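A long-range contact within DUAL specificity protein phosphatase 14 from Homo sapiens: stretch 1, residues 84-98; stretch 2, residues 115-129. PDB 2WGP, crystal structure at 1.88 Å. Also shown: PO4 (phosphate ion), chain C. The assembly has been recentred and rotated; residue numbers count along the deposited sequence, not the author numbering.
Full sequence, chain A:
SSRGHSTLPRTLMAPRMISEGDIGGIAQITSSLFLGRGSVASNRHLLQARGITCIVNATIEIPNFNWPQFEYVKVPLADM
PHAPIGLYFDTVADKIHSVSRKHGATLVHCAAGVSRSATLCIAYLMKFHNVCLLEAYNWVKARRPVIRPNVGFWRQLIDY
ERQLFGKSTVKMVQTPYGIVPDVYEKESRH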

ATOM      1  N   PRO A  84      -6.613   9.909  13.316  1.00 23.78           N
ATOM      2  CA  PRO A  84      -7.923   9.395  13.750  1.00 23.77           C
ATOM      3  C   PRO A  84      -8.750  10.458  14.471  1.00 23.77           C
ATOM      4  O   PRO A  84      -9.142  10.284  15.646  1.00 23.61           O
ATOM      5  N   ILE A  85      -9.036  11.535  13.741  1.00 23.43           N
ATOM      6  CA  ILE A  85      -9.802  12.673  14.247  1.00 23.31           C
ATOM      7  C   ILE A  85     -11.198  12.278  14.779  1.00 22.80           C
ATOM      8  O   ILE A  85     -11.707  12.876  15.740  1.00 22.22           O
ATOM      9  N   GLY A  86     -11.794  11.260  14.176  1.00 22.30           N
ATOM     10  CA  GLY A  86     -13.072  10.738  14.608  1.00 22.63           C
ATOM     11  C   GLY A  86     -13.161  10.333  16.073  1.00 22.61           C
ATOM     12  O   GLY A  86     -14.253  10.338  16.657  1.00 23.34           O
ATOM     13  N   LEU A  87     -12.021   9.980  16.667  1.00 23.56           N
ATOM     14  CA  LEU A  87     -11.963   9.611  18.072  1.00 23.29           C
ATOM     15  C   LEU A  87     -12.271  10.811  18.972  1.00 23.91           C
ATOM     16  O   LEU A  87     -12.481  10.649  20.170  1.00 25.01           O
ATOM     17  N   TYR A  88     -12.260  12.011  18.401  1.00 24.41           N
ATOM     18  CA  TYR A  88     -12.586  13.236  19.120  1.00 24.91           C
ATOM     19  C   TYR A  88     -13.963  13.808  18.764  1.00 25.22           C
ATOM     20  O   TYR A  88     -14.354  14.853  19.284  1.00 26.30           O
ATOM     21  N   PHE A  89     -14.703  13.145  17.873  1.00 25.78           N
ATOM     22  CA  PHE A  89     -15.986  13.687  17.423  1.00 25.22           C
ATOM     23  C   PHE A  89     -16.937  13.884  18.606  1.00 25.28           C
ATOM     24  O   PHE A  89     -17.409  15.012  18.833  1.00 24.52           O
ATOM     25  N   ASP A  90     -17.179  12.818  19.375  1.00 25.59           N
ATOM     26  CA  ASP A  90     -18.099  12.875  20.525  1.00 25.81           C
ATOM     27  C   ASP A  90     -17.539  13.755  21.638  1.00 25.94           C
ATOM     28  O   ASP A  90     -18.240  14.602  22.166  1.00 24.54           O
ATOM     29  N   THR A  91     -16.255  13.596  21.964  1.00 26.07           N
ATOM     30  CA  THR A  91     -15.709  14.328  23.107  1.00 26.77           C
ATOM     31  C   THR A  91     -15.668  15.841  22.859  1.00 26.24           C
ATOM     32  O   THR A  91     -16.038  16.627  23.755  1.00 25.38           O
ATOM     33  N   VAL A  92     -15.304  16.271  21.648  1.00 25.80           N
ATOM     34  CA  VAL A  92     -15.259  17.709  21.338  1.00 25.71           C
ATOM     35  C   VAL A  92     -16.683  18.254  21.187  1.00 25.99           C
ATOM     36  O   VAL A  92     -16.982  19.344  21.674  1.00 24.89           O
ATOM     37  N   ALA A  93     -17.543  17.511  20.486  1.00 25.91           N
ATOM     38  CA  ALA A  93     -18.933  17.909  20.316  1.00 25.74           C
ATOM     39  C   ALA A  93     -19.642  18.035  21.678  1.00 25.77           C
ATOM     40  O   ALA A  93     -20.342  19.014  21.933  1.00 25.81           O
ATOM     41  N   ASP A  94     -19.426  17.067  22.555  1.00 25.48           N
ATOM     42  CA  ASP A  94     -19.944  17.136  23.932  1.00 25.88           C
ATOM     43  C   ASP A  94     -19.415  18.352  24.718  1.00 25.61           C
ATOM     44  O   ASP A  94     -20.166  18.976  25.461  1.00 26.03           O
ATOM     45  N   LYS A  95     -18.145  18.684  24.537  1.00 25.78           N
ATOM     46  CA  LYS A  95     -17.546  19.853  25.202  1.00 26.68           C
ATOM     47  C   LYS A  95     -18.161  21.180  24.720  1.00 25.78           C
ATOM     48  O   LYS A  95     -18.556  22.026  25.535  1.00 23.78           O
ATOM     49  N   ILE A  96     -18.298  21.315  23.398  1.00 25.93           N
ATOM     50  CA  ILE A  96     -18.950  22.484  22.804  1.00 25.62           C
ATOM     51  C   ILE A  96     -20.354  22.616  23.387  1.00 25.20           C
ATOM     52  O   ILE A  96     -20.754  23.713  23.754  1.00 25.09           O
ATOM     53  N   HIS A  97     -21.073  21.500  23.477  1.00 24.88           N
ATOM     54  CA  HIS A  97     -22.438  21.486  24.017  1.00 25.58           C
ATOM     55  C   HIS A  97     -22.455  21.860  25.504  1.00 25.31           C
ATOM     56  O   HIS A  97     -23.284  22.656  25.939  1.00 24.95           O
ATOM     57  N   SER A  98     -21.546  21.260  26.277  1.00 25.48           N
ATOM     58  CA  SER A  98     -21.406  21.540  27.728  1.00 25.73           C
ATOM     59  C   SER A  98     -21.162  23.033  27.979  1.00 25.37           C
ATOM     60  O   SER A  98     -21.785  23.636  28.848  1.00 24.30           O
ATOM     61  N   SER A 115      -9.179  22.435   7.753  1.00 22.46           N
ATOM     62  CA  SER A 115      -9.406  20.990   7.776  1.00 21.92           C
ATOM     63  C   SER A 115      -9.732  20.440   9.179  1.00 22.23           C
ATOM     64  O   SER A 115     -10.869  20.030   9.427  1.00 21.49           O
ATOM     65  N   ARG A 116      -8.776  20.475  10.100  1.00 21.88           N
ATOM     66  CA  ARG A 116      -8.993  19.872  11.425  1.00 22.54           C
ATOM     67  C   ARG A 116     -10.176  20.508  12.183  1.00 21.44           C
ATOM     68  O   ARG A 116     -11.080  19.797  12.632  1.00 21.96           O
ATOM     69  N   SER A 117     -10.163  21.829  12.352  1.00 21.54           N
ATOM     70  CA  SER A 117     -11.239  22.517  13.083  1.00 21.15           C
ATOM     71  C   SER A 117     -12.597  22.395  12.392  1.00 21.21           C
ATOM     72  O   SER A 117     -13.618  22.134  13.057  1.00 21.90           O
ATOM     73  N   ALA A 118     -12.615  22.573  11.078  1.00 20.94           N
ATOM     74  CA  ALA A 118     -13.858  22.452  10.294  1.00 21.01           C
ATOM     75  C   ALA A 118     -14.461  21.083  10.479  1.00 20.61           C
ATOM     76  O   ALA A 118     -15.685  20.951  10.584  1.00 20.46           O
ATOM     77  N   THR A 119     -13.612  20.051  10.512  1.00 21.35           N
ATOM     78  CA  THR A 119     -14.102  18.660  10.615  1.00 21.39           C
ATOM     79  C   THR A 119     -14.828  18.453  11.955  1.00 22.40           C
ATOM     80  O   THR A 119     -15.911  17.873  12.012  1.00 20.92           O
ATOM     81  N   LEU A 120     -14.214  18.945  13.027  1.00 22.89           N
ATOM     82  CA  LEU A 120     -14.797  18.849  14.353  1.00 22.56           C
ATOM     83  C   LEU A 120     -16.087  19.655  14.488  1.00 22.60           C
ATOM     84  O   LEU A 120     -17.046  19.183  15.127  1.00 21.37           O
ATOM     85  N   CYS A 121     -16.130  20.848  13.887  1.00 22.72           N
ATOM     86  CA  CYS A 121     -17.368  21.652  13.852  1.00 22.52           C
ATOM     87  C   CYS A 121     -18.486  20.947  13.083  1.00 22.90           C
ATOM     88  O   CYS A 121     -19.634  20.944  13.539  1.00 22.77           O
ATOM     89  N   ILE A 122     -18.152  20.334  11.945  1.00 22.95           N
ATOM     90  CA  ILE A 122     -19.146  19.587  11.164  1.00 23.16           C
ATOM     91  C   ILE A 122     -19.724  18.425  11.987  1.00 23.02           C
ATOM     92  O   ILE A 122     -20.948  18.184  11.982  1.00 22.53           O
ATOM     93  N   ALA A 123     -18.851  17.733  12.726  1.00 23.11           N
ATOM     94  CA  ALA A 123     -19.296  16.609  13.547  1.00 22.70           C
ATOM     95  C   ALA A 123     -20.259  17.106  14.649  1.00 22.58           C
ATOM     96  O   ALA A 123     -21.302  16.489  14.894  1.00 22.06           O
ATOM     97  N   TYR A 124     -19.913  18.226  15.284  1.00 22.85           N
ATOM     98  CA  TYR A 124     -20.759  18.863  16.307  1.00 23.65           C
ATOM     99  C   TYR A 124     -22.154  19.244  15.777  1.00 23.59           C
ATOM    100  O   TYR A 124     -23.174  18.949  16.410  1.00 23.59           O
ATOM    101  N   LEU A 125     -22.190  19.889  14.622  1.00 23.10           N
ATOM    102  CA  LEU A 125     -23.454  20.267  13.975  1.00 23.30           C
ATOM    103  C   LEU A 125     -24.367  19.062  13.697  1.00 23.55           C
ATOM    104  O   LEU A 125     -25.570  19.133  13.924  1.00 23.62           O
ATOM    105  N   MET A 126     -23.798  17.954  13.233  1.00 23.93           N
ATOM    106  CA  MET A 126     -24.569  16.743  13.034  1.00 24.07           C
ATOM    107  C   MET A 126     -25.133  16.192  14.344  1.00 24.63           C
ATOM    108  O   MET A 126     -26.326  15.844  14.411  1.00 24.17           O
ATOM    109  N   LYS A 127     -24.290  16.127  15.374  1.00 24.08           N
ATOM    110  CA  LYS A 127     -24.690  15.526  16.636  1.00 25.03           C
ATOM    111  C   LYS A 127     -25.685  16.373  17.415  1.00 25.62           C
ATOM    112  O   LYS A 127     -26.646  15.834  17.964  1.00 24.87           O
ATOM    113  N   PHE A 128     -25.468  17.683  17.473  1.00 25.64           N
ATOM    114  CA  PHE A 128     -26.290  18.531  18.342  1.00 25.91           C
ATOM    115  C   PHE A 128     -27.258  19.481  17.633  1.00 26.51           C
ATOM    116  O   PHE A 128     -28.104  20.073  18.294  1.00 26.32           O
ATOM    117  N   HIS A 129     -27.159  19.606  16.304  1.00 26.84           N
ATOM    118  CA  HIS A 129     -28.104  20.410  15.536  1.00 27.64           C
ATOM    119  C   HIS A 129     -28.957  19.603  14.539  1.00 28.45           C
ATOM    120  O   HIS A 129     -29.668  20.177  13.735  1.00 29.84           O
TER

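Lys-127 reaches across from the second helix to bind two aspartates one turn apart on the first: its NZ donates to Asp-90 OD2 at 2.8 Å and to Asp-94 OD1 at 2.9 Å, both salt bridges. The lysine is fully extended, all four chi angles t, which carries the charge over the helix boundary, while both aspartates are m; their CA-to-CB bonds point sideways, but the carboxylates come nearer. A water extends the cluster, donating to Asp-94 OD2 (3.0 Å) and accepting a weak bond from Lys-127 NZ (3.3 Å).

The helix beginning at Phe-89 and the helix beginning at Arg-116 cross at -69°, their axes 8.8 Å apart at closest approach. The backbones come together at Ala-93 and Tyr-124, whose CA atoms are 4.5 Å apart; the small Ala-93 side chain points toward the other helix, with its CB 4.1 Å from Tyr-124 CB and 3.9 Å from Phe-128 CE2. Tyr-124 (t) lies along the first helix. One face of its ring receives Ile-96 (m), whose CG2 sits 3.6 Å from the Tyr-124 ring centroid in a CH-pi contact, and its edge meets the Ala-93 carbonyl, with Tyr-124 CD1 3.5 Å from Ala-93 O.

Farther along, His-97 (t) and Phe-128 (m) form an offset stack, centroids 4.1 Å apart and planes only 8° from parallel. His-97 CB lies over the same stack partner, 3.6 Å from the Phe-128 ring centroid, so both the methylene and the imidazole cover the phenyl face. The phenyl edge approaches the carboxylate of Asp-94, with Phe-128 CZ 3.4 Å from Asp-94 OD1.

Toward the start of both stretches the packing is apolar. Leu-120 (m, t) has the largest covered area; its CD2 lies 3.9 Å from Ile-85 CG1, 4.0 Å from Phe-89 CD2 and 4.1 Å from Tyr-88 CB. Phe-89 (m) takes Ala-123 CB over one face, 3.9 Å from the Phe-89 ring centroid, and Thr-119 at its edge, with Phe-89 CE2 3.6 Å from Thr-119 CG2. Extended Ile-85 (t, t) brings its CD1 to 3.6 Å from Arg-116 O. Thr-119 (m) turns its hydroxyl back along its own helix, OG1 donating to Ser-115 O at 2.7 Å. A second water joins the backbones, donating to Phe-89 O and Leu-120 O, each 2.9 Å from the water oxygen.

Arg-116 leads away from the contact to a phosphate ion: its N and NE donate to PO4 O1 (2.9 and 2.8 Å) and its NH2 to PO4 O2 (2.9 Å), while Ser-115 N donates to PO4 O3 (3.0 Å).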

ATOM      1  CB  PRO A  84      -7.539   8.244  14.699  1.00 23.89           C
ATOM      2  CG  PRO A  84      -6.297   8.733  15.330  1.00 24.78           C
ATOM      3  CD  PRO A  84      -5.546   9.494  14.255  1.00 24.92           C
ATOM      4  CB  ILE A  85      -9.906  13.778  13.172  1.00 24.23           C
ATOM      5  CG1 ILE A  85     -10.490  15.071  13.751  1.00 25.19           C
ATOM      6  CG2 ILE A  85     -10.777  13.321  11.983  1.00 24.61           C
ATOM      7  CD1 ILE A  85     -10.214  16.293  12.881  1.00 25.40           C
ATOM      8  CB  LEU A  87     -10.580   9.017  18.420  1.00 22.54           C
ATOM      9  CG  LEU A  87     -10.182   7.648  17.846  1.00 22.63           C
ATOM     10  CD1 LEU A  87      -8.740   7.234  18.226  1.00 20.77           C
ATOM     11  CD2 LEU A  87     -11.155   6.553  18.286  1.00 22.45           C
ATOM     12  CB  TYR A  88     -11.507  14.282  18.884  1.00 24.82           C
ATOM     13  CG  TYR A  88     -10.145  13.901  19.461  1.00 25.46           C
ATOM     14  CD1 TYR A  88      -9.837  14.158  20.801  1.00 26.48           C
ATOM     15  CD2 TYR A  88      -9.186  13.280  18.682  1.00 25.51           C
ATOM     16  CE1 TYR A  88      -8.592  13.836  21.341  1.00 27.40           C
ATOM     17  CE2 TYR A  88      -7.922  12.951  19.223  1.00 26.70           C
ATOM     18  CZ  TYR A  88      -7.647  13.224  20.557  1.00 26.56           C
ATOM     19  OH  TYR A  88      -6.420  12.899  21.120  1.00 28.68           O
ATOM     20  CB  PHE A  89     -16.631  12.806  16.345  1.00 25.59           C
ATOM     21  CG  PHE A  89     -15.998  12.917  14.948  1.00 23.43           C
ATOM     22  CD1 PHE A  89     -16.383  12.014  13.954  1.00 23.19           C
ATOM     23  CD2 PHE A  89     -15.041  13.900  14.609  1.00 23.13           C
ATOM     24  CE1 PHE A  89     -15.834  12.096  12.675  1.00 23.60           C
ATOM     25  CE2 PHE A  89     -14.510  13.960  13.332  1.00 23.31           C
ATOM     26  CZ  PHE A  89     -14.912  13.067  12.378  1.00 22.96           C
ATOM     27  CB  ASP A  90     -18.418  11.469  21.079  1.00 25.42           C
ATOM     28  CG  ASP A  90     -19.396  10.702  20.199  1.00 25.93           C
ATOM     29  OD1 ASP A  90     -19.199   9.476  20.001  1.00 27.17           O
ATOM     30  OD2 ASP A  90     -20.368  11.320  19.708  1.00 25.43           O
ATOM     31  CB  THR A  91     -14.352  13.751  23.569  1.00 27.67           C
ATOM     32  OG1 THR A  91     -13.402  13.859  22.519  1.00 29.22           O
ATOM     33  CG2 THR A  91     -14.499  12.250  23.962  1.00 29.98           C
ATOM     34  CB  VAL A  92     -14.353  18.065  20.101  1.00 25.81           C
ATOM     35  CG1 VAL A  92     -14.506  19.521  19.657  1.00 25.69           C
ATOM     36  CG2 VAL A  92     -12.867  17.766  20.409  1.00 24.50           C
ATOM     37  CB  ALA A  93     -19.653  16.933  19.396  1.00 25.60           C
ATOM     38  CB  ASP A  94     -19.632  15.841  24.685  1.00 25.52           C
ATOM     39  CG  ASP A  94     -20.414  14.653  24.161  1.00 27.08           C
ATOM     40  OD1 ASP A  94     -21.289  14.836  23.281  1.00 28.87           O
ATOM     41  OD2 ASP A  94     -20.160  13.530  24.650  1.00 26.93           O
ATOM     42  CB  LYS A  95     -16.024  19.861  25.034  1.00 26.42           C
ATOM     43  CG  LYS A  95     -15.327  21.036  25.739  1.00 28.34           C
ATOM     44  CD  LYS A  95     -15.621  21.070  27.224  1.00 28.93           C
ATOM     45  CE  LYS A  95     -14.785  22.098  27.969  1.00 29.27           C
ATOM     46  NZ  LYS A  95     -15.108  22.045  29.466  1.00 28.92           N
ATOM     47  CB  ILE A  96     -19.008  22.452  21.238  1.00 25.11           C
ATOM     48  CG1 ILE A  96     -17.587  22.455  20.645  1.00 26.02           C
ATOM     49  CG2 ILE A  96     -19.789  23.673  20.706  1.00 25.63           C
ATOM     50  CD1 ILE A  96     -17.464  21.921  19.150  1.00 25.95           C
ATOM     51  CB  HIS A  97     -23.074  20.102  23.784  1.00 25.46           C
ATOM     52  CG  HIS A  97     -24.475  19.971  24.302  1.00 25.79           C
ATOM     53  ND1 HIS A  97     -25.538  20.631  23.730  1.00 26.30           N
ATOM     54  CD2 HIS A  97     -24.987  19.253  25.328  1.00 28.35           C
ATOM     55  CE1 HIS A  97     -26.647  20.327  24.380  1.00 27.97           C
ATOM     56  NE2 HIS A  97     -26.341  19.490  25.354  1.00 27.77           N
ATOM     57  CB  SER A  98     -20.230  20.749  28.310  1.00 26.12           C
ATOM     58  OG  SER A  98     -20.034  21.136  29.658  1.00 30.02           O
ATOM     59  CB  SER A 115      -8.211  20.267   7.146  1.00 22.61           C
ATOM     60  OG  SER A 115      -8.360  18.852   7.190  1.00 22.85           O
ATOM     61  CB  ARG A 116      -7.721  19.913  12.296  1.00 22.29           C
ATOM     62  CG  ARG A 116      -6.657  18.885  11.915  1.00 23.53           C
ATOM     63  CD  ARG A 116      -5.339  19.153  12.622  1.00 22.31           C
ATOM     64  NE  ARG A 116      -4.685  20.345  12.083  1.00 24.03           N
ATOM     65  CZ  ARG A 116      -3.443  20.727  12.378  1.00 22.49           C
ATOM     66  NH1 ARG A 116      -2.697  20.060  13.248  1.00 23.50           N
ATOM     67  NH2 ARG A 116      -2.975  21.836  11.855  1.00 21.35           N
ATOM     68  CB  SER A 117     -10.881  23.969  13.400  1.00 21.07           C
ATOM     69  OG  SER A 117     -10.718  24.759  12.243  1.00 21.90           O
ATOM     70  CB  ALA A 118     -13.573  22.689   8.786  1.00 21.64           C
ATOM     71  CB  THR A 119     -12.968  17.635  10.456  1.00 22.32           C
ATOM     72  OG1 THR A 119     -12.364  17.792   9.146  1.00 23.15           O
ATOM     73  CG2 THR A 119     -13.516  16.196  10.656  1.00 22.34           C
ATOM     74  CB  LEU A 120     -13.773  19.283  15.400  1.00 23.84           C
ATOM     75  CG  LEU A 120     -12.532  18.382  15.544  1.00 23.09           C
ATOM     76  CD1 LEU A 120     -11.503  19.070  16.421  1.00 22.77           C
ATOM     77  CD2 LEU A 120     -12.920  16.962  16.067  1.00 24.82           C
ATOM     78  CB  CYS A 121     -17.113  23.051  13.281  1.00 22.33           C
ATOM     79  SG  CYS A 121     -16.091  24.075  14.299  1.00 23.80           S
ATOM     80  CB  ILE A 122     -18.562  19.072   9.806  1.00 23.22           C
ATOM     81  CG1 ILE A 122     -18.320  20.244   8.845  1.00 23.22           C
ATOM     82  CG2 ILE A 122     -19.502  18.072   9.155  1.00 22.56           C
ATOM     83  CD1 ILE A 122     -17.360  19.919   7.638  1.00 24.12           C
ATOM     84  CB  ALA A 123     -18.088  15.871  14.149  1.00 22.61           C
ATOM     85  CB  TYR A 124     -20.064  20.114  16.897  1.00 24.63           C
ATOM     86  CG  TYR A 124     -20.997  20.980  17.697  1.00 24.24           C
ATOM     87  CD1 TYR A 124     -21.367  20.623  19.005  1.00 23.98           C
ATOM     88  CD2 TYR A 124     -21.566  22.132  17.133  1.00 25.68           C
ATOM     89  CE1 TYR A 124     -22.244  21.395  19.736  1.00 24.69           C
ATOM     90  CE2 TYR A 124     -22.477  22.904  17.851  1.00 25.31           C
ATOM     91  CZ  TYR A 124     -22.806  22.539  19.149  1.00 25.48           C
ATOM     92  OH  TYR A 124     -23.673  23.314  19.868  1.00 25.93           O
ATOM     93  CB  LEU A 125     -23.189  21.033  12.679  1.00 23.28           C
ATOM     94  CG  LEU A 125     -22.614  22.457  12.775  1.00 22.97           C
ATOM     95  CD1 LEU A 125     -22.395  23.013  11.346  1.00 23.96           C
ATOM     96  CD2 LEU A 125     -23.517  23.395  13.600  1.00 24.27           C
ATOM     97  CB  MET A 126     -23.746  15.657  12.355  1.00 24.71           C
ATOM     98  CG  MET A 126     -23.455  15.917  10.866  1.00 24.02           C
ATOM     99  SD  MET A 126     -22.875  14.462  10.025  1.00 25.41           S
ATOM    100  CE  MET A 126     -21.186  14.329  10.674  1.00 22.81           C
ATOM    101  CB  LYS A 127     -23.485  15.212  17.520  1.00 25.14           C
ATOM    102  CG  LYS A 127     -23.873  14.397  18.788  1.00 25.90           C
ATOM    103  CD  LYS A 127     -22.687  14.058  19.656  1.00 27.51           C
ATOM    104  CE  LYS A 127     -23.151  13.237  20.869  1.00 27.62           C
ATOM    105  NZ  LYS A 127     -22.012  12.598  21.550  1.00 28.07           N
ATOM    106  CB  PHE A 128     -25.390  19.300  19.317  1.00 25.71           C
ATOM    107  CG  PHE A 128     -24.852  18.444  20.414  1.00 25.25           C
ATOM    108  CD1 PHE A 128     -25.688  18.029  21.460  1.00 25.65           C
ATOM    109  CD2 PHE A 128     -23.524  18.029  20.403  1.00 25.89           C
ATOM    110  CE1 PHE A 128     -25.208  17.231  22.465  1.00 25.59           C
ATOM    111  CE2 PHE A 128     -23.039  17.249  21.403  1.00 26.16           C
ATOM    112  CZ  PHE A 128     -23.881  16.841  22.444  1.00 26.09           C
ATOM    113  CB  HIS A 129     -27.368  21.583  14.885  1.00 26.95           C
ATOM    114  CG  HIS A 129     -26.951  22.611  15.876  1.00 27.45           C
ATOM    115  ND1 HIS A 129     -27.703  23.736  16.132  1.00 28.02           N
ATOM    116  CD2 HIS A 129     -25.921  22.640  16.753  1.00 28.13           C
ATOM    117  CE1 HIS A 129     -27.130  24.438  17.094  1.00 28.79           C
ATOM    118  NE2 HIS A 129     -26.049  23.793  17.490  1.00 27.54           N
TER
HETATM  119  P   PO4 C 200      -5.485  22.586   9.159  1.00 19.16           P
HETATM  120  O1  PO4 C 200      -5.976  21.320   9.801  1.00 17.20           O
HETATM  121  O2  PO4 C 200      -4.502  23.407   9.946  1.00 17.27           O
HETATM  122  O3  PO4 C 200      -6.674  23.509   8.904  1.00 19.72           O
HETATM  123  O4  PO4 C 200      -4.873  22.284   7.791  1.00 19.98           O
HETATM  124  O   HOH W   1     -16.540  17.396  17.336  1.00 31.47           O
HETATM  125  O   HOH W   2     -20.795  10.706  23.933  1.00 48.07           O